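Local coordinates for protein lysyl oxidase (PDB 1W7C) that probably oxidises primary amines, including peptidyl lysine side chains, to aldehydes, using a copper ion and a topaquinone cofactor in each subunit, at residues Ile154-Leu159 and Val165-Met170; Cys193-Glu198 and Asn203-Gly208; Leu226-Asn231 and Thr236-Leu241. One frame throughout, in Å; residues are numbered along the deposited sequence.

Contact 1 (Ile154-Leu159 and Val165-Met170); sequences IMRDVL and VPYEDM. With NAG (2-acetamido-2-deoxy-beta-D-glucopyranose), chain R.
Arg156 of helix 153-163 reaches across to Glu168 and holds its carboxylate end-on with two nitrogens, a paired salt bridge. NH1 of Arg156 donates to OE1 of Glu168 at 2.8 Å, meeting the syn lone pair, and NH2 of Arg156 donates to OE2 of Glu168 at 2.9 Å, also on the syn side but 21° out of the carboxylate plane. Both oxygens lie near the guanidinium plane, the two planes being 33° apart, so the grip is only modestly twisted. The bend in the arginine chain at chi3 turns the guanidinium toward the 3-10 turn 167-169. One face of that group is met by the N-acetylglucosamine of the glycan on Asn151, whose C5 sits toward its rim; a water lies over the opposite face and links Arg156 O to Tyr167 N. NH1 also donates to Asn151 OD1, a second bond that should help fix the guanidinium's rotation.

One turn further on, Leu159 points into the loop. Its CD1 comes within 3.8 Å of Tyr167 CD1, the two side chains lying side by side and pointing the same way, and its CB rests at 4.1 Å from Met170 CE. Tyr167 has CG anti to the backbone N (chi1 -178°), which carries the ring away from the loop, to a hydrogen bond from its OH to Asn147 OD1 of helix 136-150.

The contact folds the chain back on helix 153-163 just before strand 170-180 starts. Met155 and Leu159 pack on Phe209 of strand 209-214, while Met155 and Val158 lean on helix 238-246.

Contact 2 (Cys193-Glu198 and Asn203-Gly208); sequences CNINTE and NLVPTG
This is a short antiparallel backbone pairing, buried where the end of strand 187-195 meets the brief, weakly bonded strand 206-207. Asn194 and Pro206 form a non-hydrogen-bonded pair, with CA atoms 4.4 Å apart, flanked by two backbone bonds: Ile195 N to Val205 O at 3.0 Å and Thr207 N to Cys193 O, also at 3.0 Å.

Cys193 O accepts a second hydrogen bond, from Thr207 OG1, at 2.7 Å. The backbone N-H of Thr207 arrives in the carbonyl plane, whereas the hydroxyl comes from above it, 47° out, so the two donors use different directions. Thr207 OG1 lies between its own backbone N and carbonyl carbon (chi1 63°), the rotation that sets the hydroxyl beside Cys193 O and lets it accept a hydrogen bond from Phe209 N. A valine in its place would probably leave Cys193 O with one donor fewer and Phe209 N without its hydroxyl partner.

On the apolar side, Val205 CG2 approaches Ile195 CB to 3.7 Å, these side chains crossing at about a right angle, and also touches Thr197 CG2. Ile195 CD1 reaches Thr207 CG2, and both side chains pack on Ile163. Asn194 lays ND2 over Pro206 CA at 3.5 Å; its amide is held by Glu202 O at ND2 and by His173 at OD1.

Cys193 is tied by a disulfide to Cys172 on the adjacent strand 170-180. The whole is a loop closed by antiparallel strand pairing at the end of inner strand 187-195, where the chain turns a corner at Gly208 into its sheet neighbour, strand 209-214, consistent with the N2/N3-type domains of copper amine oxidases.

Contact 3 (Leu226-Asn231 and Thr236-Leu241); sequences LEYIYN and TSAEEL
The ring of Tyr228 turns its edge, not a face, to the start of helix 238-246. Close to the ring plane, its CE1 comes within 3.6 Å of Ala238 N and its CD1 within 4.0 Å of Ser237 C, so the rim lies along the peptide link that leads into the helix. Around the ring, Met155 of helix 153-163 and Phe211 of strand 209-214 add further packing. CG of Tyr228 stands beside its backbone N, anti to the carbonyl carbon (chi1 -66°), a rotation that leads CE1 toward the methyl of Ala238, at 4.1 Å from its CB. At the base of the same side chain, Tyr228 CB meets Leu241 CD2 at 3.9 Å; Leu241 sits one turn into the helix and points back at the strand.

No hydrogen bond crosses between the segments, and the packing there is apolar and van der Waals. Nearer the surface, Leu226 O lies 3.6 Å from Thr236 CA. The helix start is secured from within: Ser237 is the N-cap, its OG accepting from Glu240 N at 3.1 Å, while Glu240 OE1 accepts from Thr236 N at 2.8 Å in a nearly straight bond of 168°. Glu240 thus bonds back with both its backbone and its carboxylate, which should steady the turn against which the ring rests.

Strand 224-230 carries a classic beta bulge, Leu226 and Glu227 both facing Lys212 of strand 209-214. It is joined to helix 238-246 through strand 233-235, and the helix packs through Ala238 and Leu241 on helix 153-163. On the other side of the strand, Glu227 and Ile229 meet Trp521 of the second subunit.

Overall arrangement
The three contacts follow one another along the chain and all adjoin one five-stranded antiparallel sheet. Contacts 1 and 2, with centres 13 Å apart, are stitched together by a probable hydrogen bond between Asp169 O and Asn196 N of 2.9 Å. Contacts 1 and 3, with centres 14 Å apart, meet through apolar packing between helices 153-163 and 238-246, where Val158 CG1 lies 3.6 Å from Leu241 CD2. Contacts 2 and 3 have centres 20 Å apart and barely touch, at Gly208 and Tyr230. Contact 2 is nearest the copper site: the Asn203 side chain is about 10 Å from the copper ion. Contacts 1 and 3 lie away from it.

Contact 1 (Ile154-Leu159 and Val165-Met170)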
# COMPACT_ATOMS: atom_id res chain seq x y z
N ILE A 154 -42.46 -32.61 13.24
CA ILE A 154 -42.97 -31.26 12.96
C ILE A 154 -41.89 -30.33 12.39
O ILE A 154 -42.11 -29.67 11.39
CB ILE A 154 -43.62 -30.63 14.22
CG1 ILE A 154 -44.92 -31.37 14.56
CG2 ILE A 154 -43.94 -29.14 14.00
CD1 ILE A 154 -45.46 -31.08 15.95
N MET A 155 -40.71 -30.28 13.02
CA MET A 155 -39.68 -29.38 12.53
C MET A 155 -39.11 -29.80 11.18
O MET A 155 -38.73 -28.94 10.40
CB MET A 155 -38.58 -29.15 13.56
CG MET A 155 -38.98 -28.18 14.67
SD MET A 155 -39.63 -26.58 14.08
CE MET A 155 -38.22 -25.96 13.16
N ARG A 156 -39.09 -31.10 10.87
CA ARG A 156 -38.67 -31.54 9.54
C ARG A 156 -39.61 -30.95 8.49
O ARG A 156 -39.17 -30.47 7.45
CB ARG A 156 -38.64 -33.07 9.45
CG ARG A 156 -37.49 -33.73 10.18
CD ARG A 156 -37.57 -35.26 10.15
NE ARG A 156 -37.48 -35.75 8.77
CZ ARG A 156 -36.34 -35.88 8.10
NH1 ARG A 156 -35.18 -35.61 8.69
NH2 ARG A 156 -36.35 -36.31 6.85
N ASP A 157 -40.91 -30.98 8.78
CA ASP A 157 -41.92 -30.43 7.88
C ASP A 157 -41.81 -28.90 7.75
O ASP A 157 -41.87 -28.38 6.64
CB ASP A 157 -43.34 -30.83 8.33
CG ASP A 157 -44.35 -30.77 7.20
OD1 ASP A 157 -45.18 -29.84 7.18
OD2 ASP A 157 -44.38 -31.62 6.28
N VAL A 158 -41.62 -28.21 8.87
CA VAL A 158 -41.43 -26.76 8.88
C VAL A 158 -40.22 -26.37 8.04
O VAL A 158 -40.29 -25.50 7.16
CB VAL A 158 -41.22 -26.22 10.33
CG1 VAL A 158 -40.73 -24.78 10.31
CG2 VAL A 158 -42.52 -26.32 11.13
N LEU A 159 -39.09 -27.03 8.30
CA LEU A 159 -37.86 -26.69 7.59
C LEU A 159 -37.98 -26.94 6.08
O LEU A 159 -37.60 -26.08 5.29
CB LEU A 159 -36.68 -27.45 8.17
CG LEU A 159 -36.25 -27.06 9.59
CD1 LEU A 159 -35.26 -28.11 10.12
CD2 LEU A 159 -35.63 -25.65 9.62
N VAL A 165 -35.75 -27.83 0.84
CA VAL A 165 -35.02 -29.09 0.85
C VAL A 165 -35.25 -29.75 2.22
O VAL A 165 -35.54 -29.06 3.19
CB VAL A 165 -33.49 -28.89 0.59
CG1 VAL A 165 -33.24 -28.15 -0.74
CG2 VAL A 165 -32.83 -28.15 1.76
N PRO A 166 -35.13 -31.07 2.31
CA PRO A 166 -35.31 -31.74 3.60
C PRO A 166 -34.13 -31.48 4.54
O PRO A 166 -33.06 -31.01 4.13
CB PRO A 166 -35.40 -33.22 3.23
CG PRO A 166 -34.65 -33.33 1.96
CD PRO A 166 -34.88 -32.04 1.22
N TYR A 167 -34.34 -31.79 5.81
CA TYR A 167 -33.34 -31.63 6.85
C TYR A 167 -31.96 -32.21 6.49
O TYR A 167 -30.95 -31.59 6.80
CB TYR A 167 -33.85 -32.27 8.13
CG TYR A 167 -32.94 -32.16 9.34
CD1 TYR A 167 -32.76 -30.96 10.01
CD2 TYR A 167 -32.31 -33.29 9.85
CE1 TYR A 167 -31.98 -30.87 11.14
CE2 TYR A 167 -31.52 -33.22 10.99
CZ TYR A 167 -31.35 -32.00 11.62
OH TYR A 167 -30.59 -31.92 12.76
N GLU A 168 -31.94 -33.35 5.79
CA GLU A 168 -30.69 -34.02 5.43
C GLU A 168 -29.82 -33.16 4.51
O GLU A 168 -28.61 -33.38 4.41
CB GLU A 168 -30.96 -35.35 4.72
CG GLU A 168 -31.42 -36.50 5.61
CD GLU A 168 -32.72 -36.22 6.31
OE1 GLU A 168 -32.74 -36.38 7.55
OE2 GLU A 168 -33.72 -35.83 5.63
N ASP A 169 -30.44 -32.21 3.81
CA ASP A 169 -29.77 -31.41 2.79
C ASP A 169 -29.35 -30.03 3.30
O ASP A 169 -28.91 -29.20 2.51
CB ASP A 169 -30.70 -31.24 1.57
CG ASP A 169 -30.94 -32.52 0.84
OD1 ASP A 169 -30.31 -33.52 1.18
OD2 ASP A 169 -31.76 -32.59 -0.10
N MET A 170 -29.50 -29.78 4.59
CA MET A 170 -29.07 -28.54 5.21
C MET A 170 -28.24 -28.83 6.46
O MET A 170 -28.19 -29.96 6.96
CB MET A 170 -30.29 -27.65 5.52
CG MET A 170 -31.12 -28.12 6.72
SD MET A 170 -32.63 -27.20 6.96
CE MET A 170 -33.57 -27.66 5.47
C1 NAG R . -33.62 -37.29 11.49
C2 NAG R . -32.43 -38.26 11.72
C3 NAG R . -32.43 -39.41 10.70
C4 NAG R . -33.81 -40.05 10.65
C5 NAG R . -34.89 -38.99 10.46
C6 NAG R . -36.26 -39.65 10.44
C7 NAG R . -30.27 -37.45 12.61
C8 NAG R . -28.97 -36.77 12.25
N2 NAG R . -31.17 -37.53 11.63
O3 NAG R . -31.47 -40.40 11.05
O4 NAG R . -33.88 -40.98 9.59
O5 NAG R . -34.82 -38.03 11.50
O6 NAG R . -37.22 -38.80 11.01
O7 NAG R . -30.44 -37.86 13.75
O HOH W 1 -37.16 -32.12 6.52

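Contact 2 (Cys193-Glu198 and Asn203-Gly208)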
# COMPACT_ATOMS: atom_id res chain seq x y z
N CYS A 193 -29.61 -21.99 9.59
CA CYS A 193 -29.37 -23.14 8.74
C CYS A 193 -28.88 -22.69 7.36
O CYS A 193 -29.29 -21.64 6.85
CB CYS A 193 -30.66 -23.96 8.55
SG CYS A 193 -31.39 -24.60 10.06
N ASN A 194 -28.00 -23.49 6.77
CA ASN A 194 -27.46 -23.23 5.45
C ASN A 194 -27.59 -24.49 4.60
O ASN A 194 -27.53 -25.61 5.14
CB ASN A 194 -25.97 -22.85 5.53
CG ASN A 194 -25.73 -21.58 6.31
OD1 ASN A 194 -26.05 -21.49 7.50
ND2 ASN A 194 -25.11 -20.60 5.66
N ILE A 195 -27.76 -24.32 3.30
CA ILE A 195 -27.87 -25.47 2.41
C ILE A 195 -26.51 -26.19 2.33
O ILE A 195 -25.47 -25.54 2.24
CB ILE A 195 -28.32 -25.02 0.99
CG1 ILE A 195 -29.63 -24.21 1.03
CG2 ILE A 195 -28.41 -26.22 0.05
CD1 ILE A 195 -30.83 -24.97 1.43
N ASN A 196 -26.51 -27.52 2.37
CA ASN A 196 -25.28 -28.29 2.23
C ASN A 196 -24.78 -28.19 0.80
O ASN A 196 -25.56 -28.25 -0.15
CB ASN A 196 -25.47 -29.78 2.52
CG ASN A 196 -25.88 -30.08 3.93
OD1 ASN A 196 -25.70 -29.28 4.84
ND2 ASN A 196 -26.43 -31.28 4.12
N THR A 197 -23.46 -28.05 0.65
CA THR A 197 -22.82 -28.04 -0.65
C THR A 197 -21.68 -29.03 -0.66
O THR A 197 -21.23 -29.48 0.40
CB THR A 197 -22.25 -26.67 -1.01
OG1 THR A 197 -21.07 -26.42 -0.22
CG2 THR A 197 -23.23 -25.55 -0.72
N GLU A 198 -21.21 -29.35 -1.85
CA GLU A 198 -20.08 -30.24 -2.00
C GLU A 198 -18.72 -29.52 -2.00
O GLU A 198 -17.68 -30.17 -1.99
CB GLU A 198 -20.21 -31.06 -3.29
CG GLU A 198 -19.77 -30.37 -4.57
CD GLU A 198 -19.82 -31.27 -5.80
OE1 GLU A 198 -20.10 -30.75 -6.91
OE2 GLU A 198 -19.55 -32.49 -5.68
N ASN A 203 -21.64 -20.94 3.22
CA ASN A 203 -21.81 -19.54 3.61
C ASN A 203 -22.49 -18.69 2.54
O ASN A 203 -22.96 -17.60 2.86
CB ASN A 203 -20.46 -18.89 3.95
CG ASN A 203 -20.09 -18.99 5.42
OD1 ASN A 203 -19.11 -18.38 5.85
ND2 ASN A 203 -20.82 -19.77 6.18
N LEU A 204 -22.53 -19.17 1.29
CA LEU A 204 -23.21 -18.47 0.21
C LEU A 204 -24.67 -18.87 0.06
O LEU A 204 -25.39 -18.28 -0.74
CB LEU A 204 -22.47 -18.70 -1.12
CG LEU A 204 -21.01 -18.24 -1.17
CD1 LEU A 204 -20.43 -18.38 -2.57
CD2 LEU A 204 -20.83 -16.81 -0.69
N VAL A 205 -25.12 -19.84 0.87
CA VAL A 205 -26.51 -20.31 0.83
C VAL A 205 -27.15 -20.36 2.22
O VAL A 205 -27.68 -21.40 2.65
CB VAL A 205 -26.59 -21.66 0.09
CG1 VAL A 205 -26.46 -21.45 -1.41
CG2 VAL A 205 -25.50 -22.62 0.56
N PRO A 206 -27.15 -19.22 2.91
CA PRO A 206 -27.91 -19.07 4.15
C PRO A 206 -29.40 -19.03 3.85
O PRO A 206 -29.85 -18.37 2.90
CB PRO A 206 -27.45 -17.72 4.69
CG PRO A 206 -27.14 -16.90 3.45
CD PRO A 206 -26.56 -17.93 2.50
N THR A 207 -30.19 -19.73 4.67
CA THR A 207 -31.63 -19.92 4.39
C THR A 207 -32.57 -18.85 4.91
O THR A 207 -33.72 -18.81 4.51
CB THR A 207 -32.10 -21.24 4.98
OG1 THR A 207 -31.96 -21.23 6.41
CG2 THR A 207 -31.26 -22.41 4.47
N GLY A 208 -32.11 -18.03 5.84
CA GLY A 208 -32.99 -17.08 6.52
C GLY A 208 -33.88 -17.71 7.57
O GLY A 208 -34.80 -17.06 8.07

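Contact 3 (Leu226-Asn231 and Thr236-Leu241)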
# COMPACT_ATOMS: atom_id res chain seq x y z
N LEU A 226 -35.92 -21.56 22.60
CA LEU A 226 -36.71 -20.40 22.98
C LEU A 226 -37.56 -19.80 21.85
O LEU A 226 -38.73 -19.44 22.07
CB LEU A 226 -35.80 -19.31 23.54
CG LEU A 226 -34.96 -19.66 24.75
CD1 LEU A 226 -34.03 -18.52 25.04
CD2 LEU A 226 -35.86 -19.94 25.95
N GLU A 227 -36.96 -19.67 20.68
CA GLU A 227 -37.58 -19.02 19.54
C GLU A 227 -37.17 -19.64 18.23
O GLU A 227 -36.04 -20.12 18.09
CB GLU A 227 -37.18 -17.53 19.49
CG GLU A 227 -37.56 -16.73 20.71
CD GLU A 227 -37.01 -15.32 20.70
OE1 GLU A 227 -37.46 -14.50 21.55
OE2 GLU A 227 -36.14 -15.02 19.85
N TYR A 228 -38.12 -19.62 17.29
CA TYR A 228 -37.83 -19.73 15.86
C TYR A 228 -38.14 -18.38 15.24
O TYR A 228 -39.15 -17.78 15.55
CB TYR A 228 -38.68 -20.83 15.22
CG TYR A 228 -38.30 -22.19 15.73
CD1 TYR A 228 -39.14 -22.92 16.58
CD2 TYR A 228 -37.06 -22.73 15.40
CE1 TYR A 228 -38.75 -24.16 17.05
CE2 TYR A 228 -36.66 -23.95 15.88
CZ TYR A 228 -37.50 -24.67 16.70
OH TYR A 228 -37.06 -25.90 17.15
N ILE A 229 -37.27 -17.92 14.35
CA ILE A 229 -37.40 -16.59 13.77
C ILE A 229 -37.31 -16.73 12.27
O ILE A 229 -36.35 -17.30 11.75
CB ILE A 229 -36.31 -15.65 14.31
CG1 ILE A 229 -36.41 -15.49 15.83
CG2 ILE A 229 -36.34 -14.31 13.58
CD1 ILE A 229 -35.16 -14.99 16.48
N TYR A 230 -38.31 -16.20 11.57
CA TYR A 230 -38.40 -16.31 10.12
C TYR A 230 -39.16 -15.12 9.59
O TYR A 230 -40.21 -14.76 10.13
CB TYR A 230 -39.06 -17.64 9.71
CG TYR A 230 -39.20 -17.79 8.21
CD1 TYR A 230 -38.14 -18.23 7.42
CD2 TYR A 230 -40.39 -17.47 7.57
CE1 TYR A 230 -38.26 -18.36 6.07
CE2 TYR A 230 -40.53 -17.61 6.21
CZ TYR A 230 -39.47 -18.05 5.46
OH TYR A 230 -39.60 -18.18 4.11
N ASN A 231 -38.63 -14.49 8.55
CA ASN A 231 -39.24 -13.28 7.98
C ASN A 231 -39.53 -12.24 9.07
O ASN A 231 -40.59 -11.63 9.09
CB ASN A 231 -40.49 -13.63 7.17
CG ASN A 231 -41.05 -12.46 6.38
OD1 ASN A 231 -40.30 -11.55 5.96
ND2 ASN A 231 -42.37 -12.47 6.16
N THR A 236 -42.63 -18.94 19.46
CA THR A 236 -42.09 -19.47 20.72
C THR A 236 -42.17 -20.99 20.81
O THR A 236 -41.73 -21.56 21.79
CB THR A 236 -42.78 -18.83 21.92
OG1 THR A 236 -44.19 -19.02 21.82
CG2 THR A 236 -42.58 -17.32 21.93
N SER A 237 -42.66 -21.63 19.75
CA SER A 237 -42.63 -23.09 19.64
C SER A 237 -42.73 -23.55 18.18
O SER A 237 -43.24 -22.81 17.32
CB SER A 237 -43.76 -23.72 20.45
OG SER A 237 -45.00 -23.44 19.85
N ALA A 238 -42.24 -24.75 17.91
CA ALA A 238 -42.42 -25.43 16.63
C ALA A 238 -43.89 -25.49 16.22
O ALA A 238 -44.20 -25.30 15.05
CB ALA A 238 -41.84 -26.83 16.70
N GLU A 239 -44.78 -25.74 17.19
CA GLU A 239 -46.20 -25.90 16.92
C GLU A 239 -46.79 -24.58 16.43
O GLU A 239 -47.56 -24.56 15.47
CB GLU A 239 -46.96 -26.41 18.17
CG GLU A 239 -46.74 -27.89 18.48
CD GLU A 239 -45.42 -28.21 19.18
OE1 GLU A 239 -44.68 -27.28 19.59
OE2 GLU A 239 -45.11 -29.42 19.32
N GLU A 240 -46.41 -23.48 17.08
CA GLU A 240 -46.90 -22.16 16.68
C GLU A 240 -46.52 -21.84 15.23
O GLU A 240 -47.34 -21.32 14.47
CB GLU A 240 -46.36 -21.06 17.59
CG GLU A 240 -47.01 -19.71 17.34
CD GLU A 240 -46.40 -18.57 18.14
OE1 GLU A 240 -45.36 -18.75 18.79
OE2 GLU A 240 -46.97 -17.47 18.10
N LEU A 241 -45.26 -22.12 14.88
CA LEU A 241 -44.77 -21.83 13.54
C LEU A 241 -45.45 -22.73 12.52
O LEU A 241 -45.92 -22.27 11.48
CB LEU A 241 -43.25 -22.00 13.48
CG LEU A 241 -42.60 -21.81 12.11
CD1 LEU A 241 -43.05 -20.54 11.42
CD2 LEU A 241 -41.08 -21.80 12.28